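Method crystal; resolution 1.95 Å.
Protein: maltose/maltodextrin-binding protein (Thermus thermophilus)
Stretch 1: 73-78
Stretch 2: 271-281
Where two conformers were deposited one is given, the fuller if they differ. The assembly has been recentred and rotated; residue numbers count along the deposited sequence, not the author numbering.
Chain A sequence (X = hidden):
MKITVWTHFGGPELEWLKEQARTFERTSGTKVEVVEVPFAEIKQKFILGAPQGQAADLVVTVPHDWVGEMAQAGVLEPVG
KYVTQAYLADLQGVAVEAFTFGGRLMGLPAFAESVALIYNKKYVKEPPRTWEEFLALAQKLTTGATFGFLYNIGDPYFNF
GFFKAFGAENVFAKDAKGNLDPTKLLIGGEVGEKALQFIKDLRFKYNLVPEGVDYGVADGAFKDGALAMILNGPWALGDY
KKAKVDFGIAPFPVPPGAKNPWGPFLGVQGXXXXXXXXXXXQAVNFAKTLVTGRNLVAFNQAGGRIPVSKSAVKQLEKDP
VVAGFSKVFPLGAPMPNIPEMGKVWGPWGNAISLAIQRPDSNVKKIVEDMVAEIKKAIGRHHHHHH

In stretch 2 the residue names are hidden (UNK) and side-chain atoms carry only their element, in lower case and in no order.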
# COMPACT_ATOMS: atom_id res chain seq x y z
N ALA A 73 1.48 10.14 -18.81
CA ALA A 73 0.44 11.14 -19.05
C ALA A 73 1.02 12.55 -18.98
O ALA A 73 0.30 13.53 -19.15
CB ALA A 73 -0.70 10.99 -18.04
N GLY A 74 2.31 12.65 -18.70
CA GLY A 74 3.01 13.93 -18.68
C GLY A 74 2.67 14.77 -17.47
O GLY A 74 3.03 15.94 -17.42
N VAL A 75 2.01 14.18 -16.46
CA VAL A 75 1.40 15.01 -15.40
C VAL A 75 2.27 15.23 -14.19
O VAL A 75 1.89 16.01 -13.31
CB VAL A 75 0.00 14.46 -14.95
CG1 VAL A 75 -0.96 14.51 -16.13
CG2 VAL A 75 0.11 13.04 -14.32
N LEU A 76 3.43 14.57 -14.15
CA LEU A 76 4.36 14.66 -13.01
C LEU A 76 5.51 15.60 -13.33
O LEU A 76 6.13 15.50 -14.38
CB LEU A 76 4.95 13.28 -12.66
CG LEU A 76 4.01 12.15 -12.20
CD1 LEU A 76 4.81 10.94 -11.72
CD2 LEU A 76 3.03 12.62 -11.15
N GLU A 77 5.80 16.50 -12.40
CA GLU A 77 7.00 17.34 -12.48
C GLU A 77 8.23 16.53 -12.05
O GLU A 77 8.29 16.00 -10.93
CB GLU A 77 6.81 18.63 -11.64
CG GLU A 77 8.03 19.58 -11.55
CD GLU A 77 8.40 20.29 -12.87
OE1 GLU A 77 7.67 20.17 -13.87
OE2 GLU A 77 9.43 21.00 -12.88
N PRO A 78 9.23 16.42 -12.95
CA PRO A 78 10.54 15.90 -12.53
C PRO A 78 11.12 16.75 -11.39
O PRO A 78 11.13 17.98 -11.49
CB PRO A 78 11.40 16.04 -13.79
CG PRO A 78 10.42 16.00 -14.90
CD PRO A 78 9.23 16.75 -14.39
N UNK A 271 5.65 12.25 -2.49
CA UNK A 271 5.03 13.49 -2.88
C UNK A 271 5.34 13.75 -4.36
O UNK A 271 6.50 13.64 -4.80
c UNK A 271 5.30 14.44 -0.49
c UNK A 271 4.80 15.96 -2.48
c UNK A 271 5.51 14.70 -2.03
N UNK A 272 4.30 14.09 -5.13
CA UNK A 272 4.48 14.45 -6.54
C UNK A 272 3.95 15.85 -6.78
O UNK A 272 2.98 16.30 -6.15
c UNK A 272 4.50 12.06 -7.43
c UNK A 272 2.30 13.36 -7.25
c UNK A 272 3.81 13.45 -7.52
N UNK A 273 4.62 16.56 -7.68
CA UNK A 273 4.22 17.90 -8.03
C UNK A 273 3.58 17.84 -9.42
O UNK A 273 4.03 17.11 -10.28
c UNK A 273 5.84 19.03 -6.47
c UNK A 273 5.43 18.88 -7.93
c UNK A 273 5.09 20.26 -8.52
N UNK A 274 2.49 18.58 -9.59
CA UNK A 274 1.78 18.70 -10.85
C UNK A 274 2.63 19.46 -11.88
O UNK A 274 2.98 20.63 -11.65
o UNK A 274 -0.07 19.11 -12.91
c UNK A 274 -0.46 19.45 -11.80
c UNK A 274 0.46 19.44 -10.60
n UNK A 274 -1.72 19.82 -11.57
N UNK A 275 2.94 18.81 -13.00
CA UNK A 275 3.72 19.44 -14.07
C UNK A 275 3.03 20.70 -14.64
O UNK A 275 3.67 21.55 -15.24
c UNK A 275 3.98 18.44 -15.19
N UNK A 276 1.72 20.81 -14.41
CA UNK A 276 0.92 21.95 -14.86
C UNK A 276 0.61 22.94 -13.75
O UNK A 276 -0.25 23.82 -13.91
c UNK A 276 -0.13 21.29 -17.94
o UNK A 276 0.44 18.48 -20.20
c UNK A 276 0.08 20.58 -19.10
c UNK A 276 0.01 19.29 -16.67
c UNK A 276 -0.18 20.66 -16.71
c UNK A 276 0.21 18.56 -17.81
c UNK A 276 0.24 19.21 -19.04
c UNK A 276 -0.38 21.44 -15.45
N UNK A 277 1.31 22.83 -12.62
CA UNK A 277 1.12 23.80 -11.55
C UNK A 277 1.47 25.20 -12.03
O UNK A 277 2.55 25.43 -12.53
o UNK A 277 1.76 24.38 -9.31
c UNK A 277 2.00 23.46 -10.35
N UNK A 278 0.55 26.14 -11.82
CA UNK A 278 0.86 27.57 -11.96
C UNK A 278 1.65 28.19 -10.79
O UNK A 278 1.78 29.43 -10.73
n UNK A 278 -0.26 27.07 -16.98
c UNK A 278 -1.18 27.40 -15.87
c UNK A 278 -1.25 27.92 -13.37
c UNK A 278 -0.42 28.38 -12.18
c UNK A 278 -0.37 27.68 -14.61
N UNK A 279 2.17 27.35 -9.89
CA UNK A 279 2.95 27.80 -8.73
C UNK A 279 3.96 26.72 -8.31
O UNK A 279 4.05 26.37 -7.13
n UNK A 279 0.08 29.62 -7.31
c UNK A 279 1.36 29.53 -7.68
o UNK A 279 2.01 30.51 -8.07
c UNK A 279 2.02 28.15 -7.55
N UNK A 280 4.73 26.20 -9.27
CA UNK A 280 5.68 25.11 -9.00
C UNK A 280 6.71 25.44 -7.92
O UNK A 280 7.02 24.60 -7.10
c UNK A 280 5.53 22.83 -13.45
c UNK A 280 5.59 23.89 -11.23
n UNK A 280 6.31 22.43 -14.65
c UNK A 280 6.42 24.67 -10.26
c UNK A 280 6.41 23.44 -12.40
N UNK A 281 7.23 26.66 -7.92
CA UNK A 281 8.23 27.05 -6.94
C UNK A 281 7.75 26.77 -5.51
O UNK A 281 8.44 26.13 -4.74
c UNK A 281 9.53 28.94 -5.88
o UNK A 281 9.24 28.83 -8.26
c UNK A 281 8.59 28.56 -7.02
O HOH W 1 0.43 16.01 -20.49
O HOH W 2 6.70 15.13 -9.13

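Position 271 carries three side-chain carbons, one bonded to CA and bearing the other two. This fork at CB identifies Val 271, which lies in the strand out of reach of stretch 1. Position 272 has the same three-carbon fork, but its CA-to-CB bond points toward stretch 1 and its CB lies 3.8 Å from Leu 76 CD2. It is Val 272, and the pair forms an apolar contact. Position 273 again shows three carbons branched at CB, hence Val 273. Its CG1 approaches Glu 77 CB at 3.9 Å, while its backbone O accepts a hydrogen bond from Glu 77 N (2.8 Å, 170° at the hydrogen).

Position 274 has two carbons, the second bearing one oxygen and one nitrogen: a short amide, Asn 274. Its OD1 accepts from the backbone N of position 276 at 2.9 Å, bracing a type I turn that is closed by the N of position 277 bonding to Asn 274 O at 2.9 Å. Position 275 has a single side-chain carbon, so it is Ala 275. That CB points toward stretch 1 and sits 3.5 Å from Gly 74 O; Ala 275 N donates to Val 75 O (3.0 Å, 176°).

Position 276 has one carbon leading to a six-carbon ring that bears an oxygen: Tyr 276. Val 75 CA meets the ring edge, 4.5 Å from CE2. One water links Tyr 276 OH (2.5 Å) to Ala 73 O (2.8 Å).

Position 277 has one carbon and one oxygen, giving Ser 277, whose OG accepts from the N of position 279 at 3.1 Å. Position 278 has four carbons in a row ending in nitrogen: Lys 278, remote from stretch 1. At 279, two carbons, the second with one oxygen and one nitrogen, indicate Asn 279, which precedes a helix without capping it through its side chain. Position 280 repeats the four-carbon chain with terminal nitrogen, so it is Lys 280, and NZ lies 2.8 Å from Glu 77 OE1 in a salt bridge. Position 281 has a CB bearing one oxygen and one carbon: Thr 281, out of reach.

The contact combines two nearly linear backbone hydrogen bonds, flanking a single bridge between Leu 76 and Asn 274, with one charged clasp. A second water donates to Glu 77 O (2.6 Å) and accepts from Val 273 N (2.9 Å). Together the stretches bury 412 Å², with Glu 77 contributing most.

Stretch 2, residues 271-281: VVVNAYSKNKT
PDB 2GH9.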